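Local structure of penicillin-binding protein 1A (Mycobacterium tuberculosis, 5CXW) at residues Thr140-Glu145 against Gly375-Pro380; Glu145-Lys148 against Ser154-Arg157. The protein builds and cross-links peptidoglycan for the mycobacterial cell wall, the cross-linking being done by the penicillin-sensitive transpeptidase domain seen here with penicillin V. One frame throughout, in Å; residues are numbered along the deposited sequence. Where two conformers were deposited one is given.

Contact 1 of 2, residues Thr140-Glu145 against Gly375-Pro380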
ATOM      1  N   THR A 140       8.919   5.004  26.409  1.00 21.44           N
ATOM      2  CA  THR A 140       9.996   4.806  25.413  1.00 20.88           C
ATOM      3  C   THR A 140       9.902   3.329  25.015  1.00 20.18           C
ATOM      4  O   THR A 140       9.811   2.474  25.880  1.00 21.45           O
ATOM      5  CB  THR A 140      11.372   5.141  25.991  1.00 22.30           C
ATOM      6  OG1 THR A 140      11.427   6.535  26.255  1.00 23.49           O
ATOM      7  CG2 THR A 140      12.490   4.855  25.039  1.00 21.81           C
ATOM      8  N   CYS A 141       9.817   3.037  23.718  1.00 18.06           N
ATOM      9  CA  CYS A 141       9.710   1.623  23.222  1.00 17.24           C
ATOM     10  C   CYS A 141      10.417   1.539  21.895  1.00 15.29           C
ATOM     11  O   CYS A 141      10.682   2.554  21.294  1.00 14.73           O
ATOM     12  CB  CYS A 141       8.269   1.122  23.069  1.00 18.33           C
ATOM     13  SG  CYS A 141       7.222   2.004  21.905  1.00 19.31           S
ATOM     14  N   ASN A 142      10.636   0.347  21.427  1.00 14.48           N
ATOM     15  CA  ASN A 142      11.324   0.194  20.172  1.00 13.55           C
ATOM     16  C   ASN A 142      10.475   0.537  18.956  1.00 12.66           C
ATOM     17  O   ASN A 142       9.239   0.678  19.020  1.00 11.38           O
ATOM     18  CB  ASN A 142      12.048  -1.147  20.046  1.00 13.96           C
ATOM     19  CG  ASN A 142      11.106  -2.324  19.888  1.00 14.08           C
ATOM     20  OD1 ASN A 142      10.172  -2.306  19.067  1.00 13.54           O
ATOM     21  ND2 ASN A 142      11.323  -3.350  20.715  1.00 15.16           N
ATOM     22  N   ILE A 143      11.181   0.738  17.857  1.00 11.98           N
ATOM     23  CA  ILE A 143      10.496   1.132  16.622  1.00 11.64           C
ATOM     24  C   ILE A 143       9.589   0.048  15.987  1.00 11.16           C
ATOM     25  O   ILE A 143       8.673   0.382  15.230  1.00 11.31           O
ATOM     26  CB  ILE A 143      11.464   1.733  15.607  1.00 11.54           C
ATOM     27  CG1 ILE A 143      12.524   0.760  15.137  1.00 12.29           C
ATOM     28  CG2 ILE A 143      12.067   3.002  16.160  1.00 12.22           C
ATOM     29  CD1 ILE A 143      13.434   1.357  14.031  1.00 12.31           C
ATOM     30  N   ALA A 144       9.789  -1.208  16.305  1.00 11.16           N
ATOM     31  CA  ALA A 144       8.834  -2.252  15.913  1.00 11.41           C
ATOM     32  C   ALA A 144       7.500  -2.143  16.686  1.00 11.76           C
ATOM     33  O   ALA A 144       6.402  -2.196  16.071  1.00 11.47           O
ATOM     34  CB  ALA A 144       9.413  -3.595  16.106  1.00 12.23           C
ATOM     35  N   GLU A 145       7.601  -1.946  17.994  0.50 12.75           N
ATOM     36  CA  GLU A 145       6.432  -1.742  18.840  0.50 13.37           C
ATOM     37  C   GLU A 145       5.707  -0.462  18.430  0.50 12.52           C
ATOM     38  O   GLU A 145       4.486  -0.441  18.348  0.50 12.25           O
ATOM     39  CB  GLU A 145       6.846  -1.745  20.305  0.50 14.87           C
ATOM     40  CG  GLU A 145       5.734  -1.469  21.311  0.50 16.19           C
ATOM     41  CD  GLU A 145       4.881  -2.656  21.683  0.50 17.31           C
ATOM     42  OE1 GLU A 145       3.937  -2.448  22.476  0.50 19.23           O
ATOM     43  OE2 GLU A 145       5.166  -3.774  21.226  0.50 18.00           O
ATOM     44  N   GLY A 375      14.942  -9.507  13.679  1.00 16.09           N
ATOM     45  CA  GLY A 375      13.538  -9.565  14.008  1.00 16.09           C
ATOM     46  C   GLY A 375      13.150  -8.757  15.265  1.00 16.37           C
ATOM     47  O   GLY A 375      13.987  -8.038  15.831  1.00 16.35           O
ATOM     48  N   VAL A 376      11.892  -8.890  15.657  1.00 16.81           N
ATOM     49  CA  VAL A 376      11.293  -8.073  16.739  1.00 17.80           C
ATOM     50  C   VAL A 376      11.896  -8.546  18.044  1.00 19.92           C
ATOM     51  O   VAL A 376      11.819  -9.754  18.291  1.00 19.98           O
ATOM     52  CB  VAL A 376       9.790  -8.187  16.785  1.00 18.33           C
ATOM     53  CG1 VAL A 376       9.212  -7.317  17.922  1.00 19.10           C
ATOM     54  CG2 VAL A 376       9.169  -7.746  15.465  1.00 17.58           C
ATOM     55  N   PRO A 377      12.436  -7.631  18.890  1.00 21.35           N
ATOM     56  CA  PRO A 377      12.988  -8.054  20.184  1.00 24.57           C
ATOM     57  C   PRO A 377      11.955  -8.741  21.043  1.00 28.24           C
ATOM     58  O   PRO A 377      10.837  -8.269  21.133  1.00 25.59           O
ATOM     59  CB  PRO A 377      13.393  -6.714  20.836  1.00 24.48           C
ATOM     60  CG  PRO A 377      13.790  -5.873  19.667  1.00 22.99           C
ATOM     61  CD  PRO A 377      12.812  -6.223  18.590  1.00 21.53           C
ATOM     62  N   PRO A 378      12.312  -9.880  21.657  1.00 34.00           N
ATOM     63  CA  PRO A 378      11.291 -10.478  22.528  1.00 39.30           C
ATOM     64  C   PRO A 378      11.028  -9.546  23.720  1.00 42.95           C
ATOM     65  O   PRO A 378      11.947  -8.891  24.182  1.00 43.21           O
ATOM     66  CB  PRO A 378      11.956 -11.792  22.988  1.00 40.29           C
ATOM     67  CG  PRO A 378      12.932 -12.098  21.876  1.00 39.48           C
ATOM     68  CD  PRO A 378      13.479 -10.753  21.478  1.00 36.53           C
ATOM     69  N   PRO A 379       9.785  -9.483  24.222  1.00 49.34           N
ATOM     70  CA  PRO A 379       9.592  -8.550  25.341  1.00 54.06           C
ATOM     71  C   PRO A 379      10.162  -9.151  26.665  1.00 55.99           C
ATOM     72  O   PRO A 379      10.260 -10.392  26.764  1.00 55.62           O
ATOM     73  CB  PRO A 379       8.063  -8.385  25.391  1.00 54.54           C
ATOM     74  CG  PRO A 379       7.498  -9.566  24.621  1.00 53.36           C
ATOM     75  CD  PRO A 379       8.640 -10.398  24.087  1.00 51.69           C
ATOM     76  N   PRO A 380      10.614  -8.289  27.620  1.00 58.75           N
ATOM     77  CA  PRO A 380      11.015  -8.705  28.992  1.00 61.55           C
ATOM     78  C   PRO A 380      10.144  -9.778  29.674  1.00 60.22           C
ATOM     79  O   PRO A 380      10.592 -10.919  29.838  1.00 60.28           O
ATOM     80  CB  PRO A 380      10.932  -7.387  29.780  1.00 62.38           C
ATOM     81  CG  PRO A 380      11.211  -6.303  28.760  1.00 61.41           C
ATOM     82  CD  PRO A 380      10.996  -6.875  27.371  1.00 59.70           C
TER
HETATM   83  O   HOH W   1       9.702  -5.753  20.931  1.00 22.61           O
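At the capped start of helix 143-149, N142 and A144 meet V376 and P377 of the proline-rich tail that follows helix 343-356. N142 is the N-cap residue and works with both ends of its amide. Its OD1 accepts from E145 N at 2.8 Å, with a nearly straight N-H...O angle of 167°. A chi1 of 71°, which sets CG between the backbone N and the carbonyl carbon, lets the side chain fold over the first turn for this bond.

With the oxygen fixed there, ND2 is left turned to the tail, where it lies against the P377 ring, closest to CG at 3.7 Å, while CB and CD are only slightly farther. The same ND2 donates to a water at 2.9 Å, and that water donates in turn to P377 O at 2.8 Å. The bridge ties the cap amide to the tail backbone, which cannot offer an N-H of its own at P377. Two residues on, A144 CB packs on V376 CG1 at 4.1 Å, a small, loose apolar touch. G375, just ahead of V376, is anchored through its N to N265 OD1.

Strand 140-142 pairs with strand 117-119, and C141 is disulfide-bonded to C138. The arrangement is a classic asparagine N-cap at a strand-to-helix junction, with an extended polyproline-like segment laid beside it.

Contact 2 of 2, residues Glu145-Lys148 against Ser154-Arg157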
ATOM      1  N   GLU A 145       7.601  -1.946  17.994  0.50 12.75           N
ATOM      2  CA  GLU A 145       6.432  -1.742  18.840  0.50 13.37           C
ATOM      3  C   GLU A 145       5.707  -0.462  18.430  0.50 12.52           C
ATOM      4  O   GLU A 145       4.486  -0.441  18.348  0.50 12.25           O
ATOM      5  CB  GLU A 145       6.846  -1.745  20.305  0.50 14.87           C
ATOM      6  CG  GLU A 145       5.734  -1.469  21.311  0.50 16.19           C
ATOM      7  CD  GLU A 145       4.881  -2.656  21.683  0.50 17.31           C
ATOM      8  OE1 GLU A 145       3.937  -2.448  22.476  0.50 19.23           O
ATOM      9  OE2 GLU A 145       5.166  -3.774  21.226  0.50 18.00           O
ATOM     10  N   ALA A 146       6.459   0.611  18.143  1.00 11.66           N
ATOM     11  CA  ALA A 146       5.828   1.868  17.730  1.00 10.96           C
ATOM     12  C   ALA A 146       5.156   1.738  16.364  1.00 10.54           C
ATOM     13  O   ALA A 146       4.220   2.451  16.125  1.00 10.24           O
ATOM     14  CB  ALA A 146       6.840   3.017  17.726  1.00 11.08           C
ATOM     15  N   LEU A 147       5.613   0.822  15.516  1.00  9.95           N
ATOM     16  CA  LEU A 147       4.946   0.635  14.225  1.00 10.07           C
ATOM     17  C   LEU A 147       3.579  -0.042  14.465  1.00 10.55           C
ATOM     18  O   LEU A 147       2.544   0.369  13.907  1.00 10.41           O
ATOM     19  CB  LEU A 147       5.760  -0.211  13.256  1.00  9.95           C
ATOM     20  CG  LEU A 147       5.169  -0.334  11.838  1.00 10.07           C
ATOM     21  CD1 LEU A 147       5.279   0.988  11.020  1.00 10.53           C
ATOM     22  CD2 LEU A 147       5.874  -1.455  11.122  1.00 10.74           C
ATOM     23  N   LYS A 148       3.611  -1.099  15.264  1.00 11.37           N
ATOM     24  CA  LYS A 148       2.367  -1.845  15.598  1.00 12.54           C
ATOM     25  C   LYS A 148       1.352  -0.894  16.232  1.00 12.83           C
ATOM     26  O   LYS A 148       0.182  -0.875  15.852  1.00 12.79           O
ATOM     27  CB  LYS A 148       2.703  -3.037  16.487  1.00 13.76           C
ATOM     28  CG  LYS A 148       1.482  -3.840  16.916  1.00 15.37           C
ATOM     29  CD  LYS A 148       1.858  -5.026  17.800  1.00 17.46           C
ATOM     30  CE  LYS A 148       2.439  -4.667  19.142  1.00 19.33           C
ATOM     31  NZ  LYS A 148       3.022  -5.910  19.793  1.00 22.03           N
ATOM     32  N   SER A 154       6.648   8.797  17.810  1.00 10.34           N
ATOM     33  CA  SER A 154       7.855   7.982  17.714  1.00 10.64           C
ATOM     34  C   SER A 154       8.400   7.971  16.288  1.00 10.30           C
ATOM     35  O   SER A 154       9.612   8.059  16.061  1.00 10.97           O
ATOM     36  CB  SER A 154       7.479   6.543  18.085  1.00 10.97           C
ATOM     37  OG  SER A 154       6.910   6.456  19.395  1.00 11.71           O
ATOM     38  N   TYR A 155       7.495   7.873  15.315  1.00 10.11           N
ATOM     39  CA  TYR A 155       7.893   7.811  13.888  1.00  9.99           C
ATOM     40  C   TYR A 155       8.427   9.182  13.424  1.00  9.99           C
ATOM     41  O   TYR A 155       9.281   9.240  12.554  1.00 10.47           O
ATOM     42  CB  TYR A 155       6.789   7.168  12.985  1.00  9.68           C
ATOM     43  CG  TYR A 155       7.153   5.705  12.911  1.00  9.52           C
ATOM     44  CD1 TYR A 155       6.934   4.836  13.984  1.00  9.72           C
ATOM     45  CD2 TYR A 155       7.839   5.212  11.841  1.00  9.52           C
ATOM     46  CE1 TYR A 155       7.407   3.516  13.968  1.00  9.53           C
ATOM     47  CE2 TYR A 155       8.334   3.924  11.780  1.00  9.38           C
ATOM     48  CZ  TYR A 155       8.122   3.062  12.843  1.00  9.65           C
ATOM     49  OH  TYR A 155       8.661   1.811  12.829  1.00 10.24           O
ATOM     50  N   TYR A 156       7.871  10.281  13.939  1.00 10.15           N
ATOM     51  CA  TYR A 156       8.455  11.621  13.684  1.00 10.67           C
ATOM     52  C   TYR A 156       9.878  11.686  14.214  1.00 10.68           C
ATOM     53  O   TYR A 156      10.798  12.110  13.493  1.00 11.45           O
ATOM     54  CB  TYR A 156       7.614  12.716  14.316  1.00 11.15           C
ATOM     55  CG  TYR A 156       7.115  13.753  13.365  1.00 11.81           C
ATOM     56  CD1 TYR A 156       5.976  13.542  12.653  1.00 12.60           C
ATOM     57  CD2 TYR A 156       7.766  14.967  13.199  1.00 12.27           C
ATOM     58  CE1 TYR A 156       5.488  14.471  11.757  1.00 12.97           C
ATOM     59  CE2 TYR A 156       7.258  15.941  12.362  1.00 13.04           C
ATOM     60  CZ  TYR A 156       6.136  15.672  11.618  1.00 13.28           C
ATOM     61  OH  TYR A 156       5.586  16.656  10.797  1.00 14.34           O
ATOM     62  N   ARG A 157      10.116  11.246  15.451  1.00 10.81           N
ATOM     63  CA  ARG A 157      11.452  11.234  15.994  1.00 10.81           C
ATOM     64  C   ARG A 157      12.371  10.295  15.197  1.00 11.09           C
ATOM     65  O   ARG A 157      13.581  10.585  15.047  1.00 11.83           O
ATOM     66  CB  ARG A 157      11.487  10.845  17.484  1.00 11.04           C
ATOM     67  CG  ARG A 157      10.862  11.837  18.425  1.00 11.45           C
ATOM     68  CD  ARG A 157      11.205  11.485  19.860  1.00 12.20           C
ATOM     69  NE  ARG A 157      10.769  12.554  20.794  1.00 12.77           N
ATOM     70  CZ  ARG A 157       9.522  12.665  21.299  1.00 12.74           C
ATOM     71  NH1 ARG A 157       8.614  11.752  21.108  1.00 12.81           N
ATOM     72  NH2 ARG A 157       9.219  13.719  22.074  1.00 13.23           N
TER
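This is a buried helix-to-helix contact between two consecutive short helices, 143-149 and 152-161, in the helical part of the transpeptidase domain close to the active site. The backbones come nearest where A146 faces S154, their CA atoms 6.4 Å apart. Small side chains allow this: A146 CB rests on S154 CB at 3.6 Å, and S154 OG stands slightly farther off.

Next to this pair, the Y155 ring reaches across helix 143-149 and meets the A146-L147 peptide obliquely, with CE1 3.7 Å from A146 C; the same CE1 is 3.8 Å from A146 CB. Its hydroxyl end slides past L147, where OH is 3.6 Å from CB. With CG anti to the backbone N (chi1 -175°), L147 brings CD1 to 4.0 Å from Y155 CZ. The buried phenol has a polar partner: its OH is hydrogen-bonded to I143 O in the first turn of helix 143-149.

L147 and Y155 both pack on K100 and L104 of helix 100-109; S97, three residues before its first residue, is the probable acyl-ester nucleophile, about 7 Å from L147 between side chains. Helix 273-276 adds I273 against L147, and the loop residue S120 meets S154.

In the fold
Helix 143-149 takes part in both contacts, and E145 belongs to each range. Contact 1 is partly buried at the outer edge of the domain, about 24 Å from the chain centre, whereas contact 2 is wholly buried and lies nearer, at about 18 Å, both measured from the contact's own centre. Their chemistry follows: the partly buried contact relies on a water bridge, an amide laid against a proline ring and one apolar touch to a tail some 230 residues further along the chain, the inner one on close side-chain packing between neighbours in sequence. The Y155-I143 hydrogen bond ties them together, as does the packing of C141 SG against A146 N. Contact 2 alone borders the active-site region.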